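Proline dehydrogenase (Bradyrhizobium japonicum USDA 110, PDB 3HAZ) probably oxidises proline to glutamate in two steps, using an FAD-dependent proline dehydrogenase and an NAD-dependent aldehyde dehydrogenase joined in one chain. Local coordinates at residues D265-A270 with L275-D280. Residues are numbered along the deposited sequence; the frame is centred on the assembly and turned at random.
Sequences DLAQRA and LNFTVD. With FAD (flavin-adenine dinucleotide), chain C.
Phe277 reaches from its strand to the helix segment 265-270, lying flat against the helix backbone. The CB of Phe277 lies 4.0 Å from Ala270 CB. CG is anti to the backbone N (chi1 -175°), which carries the ring out toward the helix. There Phe277 CD1 touches the same methyl, 3.6 Å from Ala270 CB, and CE1 lies near Leu266 O. At the far end Phe277 CZ meets Leu266 CB at 3.9 Å, while CE2 leans on the methyl of Ala267. Over the middle of one face of the Phe277 ring stands Ala267 CA, only 5° off the normal, a CH-pi contact. A leucine here has no ring face to offer, and would probably leave a gap beneath Ala267 CA and beside Leu266 CB. Where the chain turns back, Leu275 N donates to Ala270 O (3.0 Å), and Leu275 packs its CB and CG beside that oxygen. This is an alpha-to-beta connection of the proline dehydrogenase (βα)8 (TIM) barrel: helix 252-272 packs outside the strand that follows it, flanked by helix 204-223, and strand 276-279 returns nearly antiparallel to it, between parallel strands 235-238 and 309-314, leading to Asp280 at the FAD.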
loop_
_atom_site.group_PDB
_atom_site.type_symbol
_atom_site.label_atom_id
_atom_site.label_comp_id
_atom_site.label_asym_id
_atom_site.label_seq_id
_atom_site.Cartn_x
_atom_site.Cartn_y
_atom_site.Cartn_z
ATOM N N ASP A 265 60.302 -27.153 13.806
ATOM C CA ASP A 265 60.536 -28.344 14.620
ATOM C C ASP A 265 59.457 -29.391 14.358
ATOM O O ASP A 265 59.754 -30.572 14.153
ATOM C CB ASP A 265 60.570 -27.962 16.105
ATOM C CG ASP A 265 61.010 -29.109 17.008
ATOM O OD1 ASP A 265 61.023 -30.276 16.566
ATOM O OD2 ASP A 265 61.342 -28.835 18.176
ATOM N N LEU A 266 58.203 -28.956 14.352
ATOM C CA LEU A 266 57.097 -29.869 14.087
ATOM C C LEU A 266 57.137 -30.444 12.661
ATOM O O LEU A 266 56.910 -31.630 12.468
ATOM C CB LEU A 266 55.755 -29.198 14.377
ATOM C CG LEU A 266 55.422 -28.883 15.843
ATOM C CD1 LEU A 266 54.066 -28.170 15.953
ATOM C CD2 LEU A 266 55.439 -30.143 16.715
ATOM N N ALA A 267 57.440 -29.607 11.673
ATOM C CA ALA A 267 57.556 -30.060 10.285
ATOM C C ALA A 267 58.661 -31.109 10.126
ATOM O O ALA A 267 58.500 -32.089 9.400
ATOM C CB ALA A 267 57.823 -28.874 9.359
ATOM N N GLN A 268 59.781 -30.889 10.808
ATOM C CA GLN A 268 60.899 -31.822 10.778
ATOM C C GLN A 268 60.495 -33.177 11.362
ATOM O O GLN A 268 60.875 -34.225 10.849
ATOM C CB GLN A 268 62.092 -31.250 11.542
ATOM C CG GLN A 268 62.670 -29.951 10.954
ATOM C CD GLN A 268 63.801 -29.388 11.804
ATOM O OE1 GLN A 268 63.932 -29.730 12.984
ATOM N NE2 GLN A 268 64.630 -28.530 11.209
ATOM N N ARG A 269 59.713 -33.145 12.433
ATOM C CA ARG A 269 59.256 -34.369 13.070
ATOM C C ARG A 269 58.310 -35.128 12.150
ATOM O O ARG A 269 58.322 -36.358 12.119
ATOM C CB ARG A 269 58.566 -34.051 14.392
ATOM C CG ARG A 269 59.532 -33.691 15.516
ATOM C CD ARG A 269 58.819 -32.900 16.599
ATOM N NE ARG A 269 59.699 -32.579 17.713
ATOM C CZ ARG A 269 59.900 -33.376 18.755
ATOM N NH1 ARG A 269 59.288 -34.552 18.823
ATOM N NH2 ARG A 269 60.717 -32.999 19.725
ATOM N N ALA A 270 57.483 -34.383 11.416
ATOM C CA ALA A 270 56.566 -34.969 10.449
ATOM C C ALA A 270 57.349 -35.533 9.262
ATOM O O ALA A 270 57.064 -36.626 8.777
ATOM C CB ALA A 270 55.561 -33.919 9.976
ATOM N N LEU A 275 55.287 -37.740 6.652
ATOM C CA LEU A 275 53.851 -37.492 6.765
ATOM C C LEU A 275 53.402 -36.292 5.934
ATOM O O LEU A 275 54.211 -35.466 5.528
ATOM C CB LEU A 275 53.462 -37.259 8.232
ATOM C CG LEU A 275 53.780 -38.362 9.253
ATOM C CD1 LEU A 275 53.377 -37.891 10.650
ATOM C CD2 LEU A 275 53.085 -39.678 8.893
ATOM N N ASN A 276 52.104 -36.217 5.676
ATOM C CA ASN A 276 51.490 -35.002 5.175
ATOM C C ASN A 276 51.339 -34.042 6.365
ATOM O O ASN A 276 50.796 -34.414 7.407
ATOM C CB ASN A 276 50.126 -35.336 4.562
ATOM C CG ASN A 276 49.411 -34.107 3.980
ATOM O OD1 ASN A 276 48.183 -34.076 3.907
ATOM N ND2 ASN A 276 50.178 -33.100 3.568
ATOM N N PHE A 277 51.833 -32.818 6.213
ATOM C CA PHE A 277 51.816 -31.827 7.285
ATOM C C PHE A 277 51.127 -30.551 6.784
ATOM O O PHE A 277 51.675 -29.836 5.947
ATOM C CB PHE A 277 53.261 -31.541 7.722
ATOM C CG PHE A 277 53.379 -30.622 8.904
ATOM C CD1 PHE A 277 53.319 -31.123 10.201
ATOM C CD2 PHE A 277 53.573 -29.265 8.721
ATOM C CE1 PHE A 277 53.431 -30.280 11.294
ATOM C CE2 PHE A 277 53.691 -28.406 9.812
ATOM C CZ PHE A 277 53.620 -28.914 11.099
ATOM N N THR A 278 49.926 -30.269 7.290
ATOM C CA THR A 278 49.113 -29.182 6.745
ATOM C C THR A 278 48.875 -28.064 7.755
ATOM O O THR A 278 48.372 -28.307 8.851
ATOM C CB THR A 278 47.734 -29.692 6.243
ATOM O OG1 THR A 278 47.912 -30.869 5.450
ATOM C CG2 THR A 278 47.034 -28.622 5.403
ATOM N N VAL A 279 49.253 -26.844 7.378
ATOM C CA VAL A 279 48.929 -25.653 8.163
ATOM C C VAL A 279 47.526 -25.143 7.813
ATOM O O VAL A 279 47.266 -24.712 6.684
ATOM C CB VAL A 279 49.966 -24.522 7.944
ATOM C CG1 VAL A 279 49.648 -23.313 8.836
ATOM C CG2 VAL A 279 51.389 -25.037 8.211
ATOM N N ASP A 280 46.618 -25.206 8.782
ATOM C CA ASP A 280 45.234 -24.791 8.551
ATOM C C ASP A 280 45.165 -23.305 8.221
ATOM O O ASP A 280 46.070 -22.533 8.565
ATOM C CB ASP A 280 44.371 -25.075 9.785
ATOM C CG ASP A 280 44.063 -26.560 9.970
ATOM O OD1 ASP A 280 44.297 -27.361 9.032
ATOM O OD2 ASP A 280 43.573 -26.924 11.061
HETATM P PA FAD C . 28.934 -26.396 1.283
HETATM O O1A FAD C . 27.465 -26.570 1.975
HETATM O O2A FAD C . 28.909 -26.628 -0.160
HETATM O O5B FAD C . 29.452 -24.876 1.544
HETATM C C5B FAD C . 29.441 -24.396 2.857
HETATM C C4B FAD C . 30.234 -23.085 2.935
HETATM O O4B FAD C . 30.098 -22.051 1.815
HETATM C C3B FAD C . 30.780 -22.479 4.081
HETATM O O3B FAD C . 31.474 -23.289 5.013
HETATM C C2B FAD C . 31.370 -21.190 3.568
HETATM O O2B FAD C . 32.774 -21.151 3.390
HETATM C C1B FAD C . 30.562 -20.838 2.370
HETATM N N9A FAD C . 29.406 -19.980 2.555
HETATM C C8A FAD C . 28.244 -20.239 3.276
HETATM N N7A FAD C . 27.414 -19.162 3.125
HETATM C C5A FAD C . 28.073 -18.227 2.293
HETATM C C6A FAD C . 27.675 -16.872 1.776
HETATM N N6A FAD C . 26.386 -16.291 2.130
HETATM N N1A FAD C . 28.486 -16.196 0.991
HETATM C C2A FAD C . 29.733 -16.738 0.622
HETATM N N3A FAD C . 30.116 -18.039 1.121
HETATM C C4A FAD C . 29.268 -18.743 1.938
HETATM N N1 FAD C . 38.111 -24.096 6.518
HETATM C C2 FAD C . 38.977 -23.092 6.878
HETATM O O2 FAD C . 38.533 -21.788 6.905
HETATM N N3 FAD C . 40.322 -23.413 7.266
HETATM C C4 FAD C . 40.744 -24.713 7.277
HETATM O O4 FAD C . 42.074 -25.019 7.591
HETATM C C4X FAD C . 39.841 -25.765 6.896
HETATM N N5 FAD C . 40.291 -27.192 6.894
HETATM C C5X FAD C . 39.385 -28.215 6.522
HETATM C C6 FAD C . 39.827 -29.617 6.529
HETATM C C7 FAD C . 38.922 -30.636 6.152
HETATM C C7M FAD C . 39.384 -32.084 6.185
HETATM C C8 FAD C . 37.538 -30.296 5.746
HETATM C C8M FAD C . 36.531 -31.383 5.337
HETATM C C9 FAD C . 37.119 -28.954 5.741
HETATM C C9A FAD C . 38.054 -27.886 6.141
HETATM N N10 FAD C . 37.624 -26.486 6.140
HETATM C C10 FAD C . 38.555 -25.449 6.522
HETATM C "C1'" FAD C . 36.300 -26.059 5.585
HETATM C "C2'" FAD C . 35.134 -25.951 6.601
HETATM O "O2'" FAD C . 35.471 -26.628 7.807
HETATM C "C3'" FAD C . 33.850 -26.490 5.948
HETATM O "O3'" FAD C . 33.866 -27.913 5.946
HETATM C "C4'" FAD C . 33.652 -25.981 4.475
HETATM O "O4'" FAD C . 33.831 -24.627 4.241
HETATM C "C5'" FAD C . 32.330 -26.505 3.853
HETATM O "O5'" FAD C . 32.367 -26.550 2.435
HETATM P P FAD C . 31.463 -27.718 1.681
HETATM O O1P FAD C . 31.759 -27.674 0.040
HETATM O O2P FAD C . 31.767 -29.030 2.263
HETATM O O3P FAD C . 29.905 -27.428 2.078
#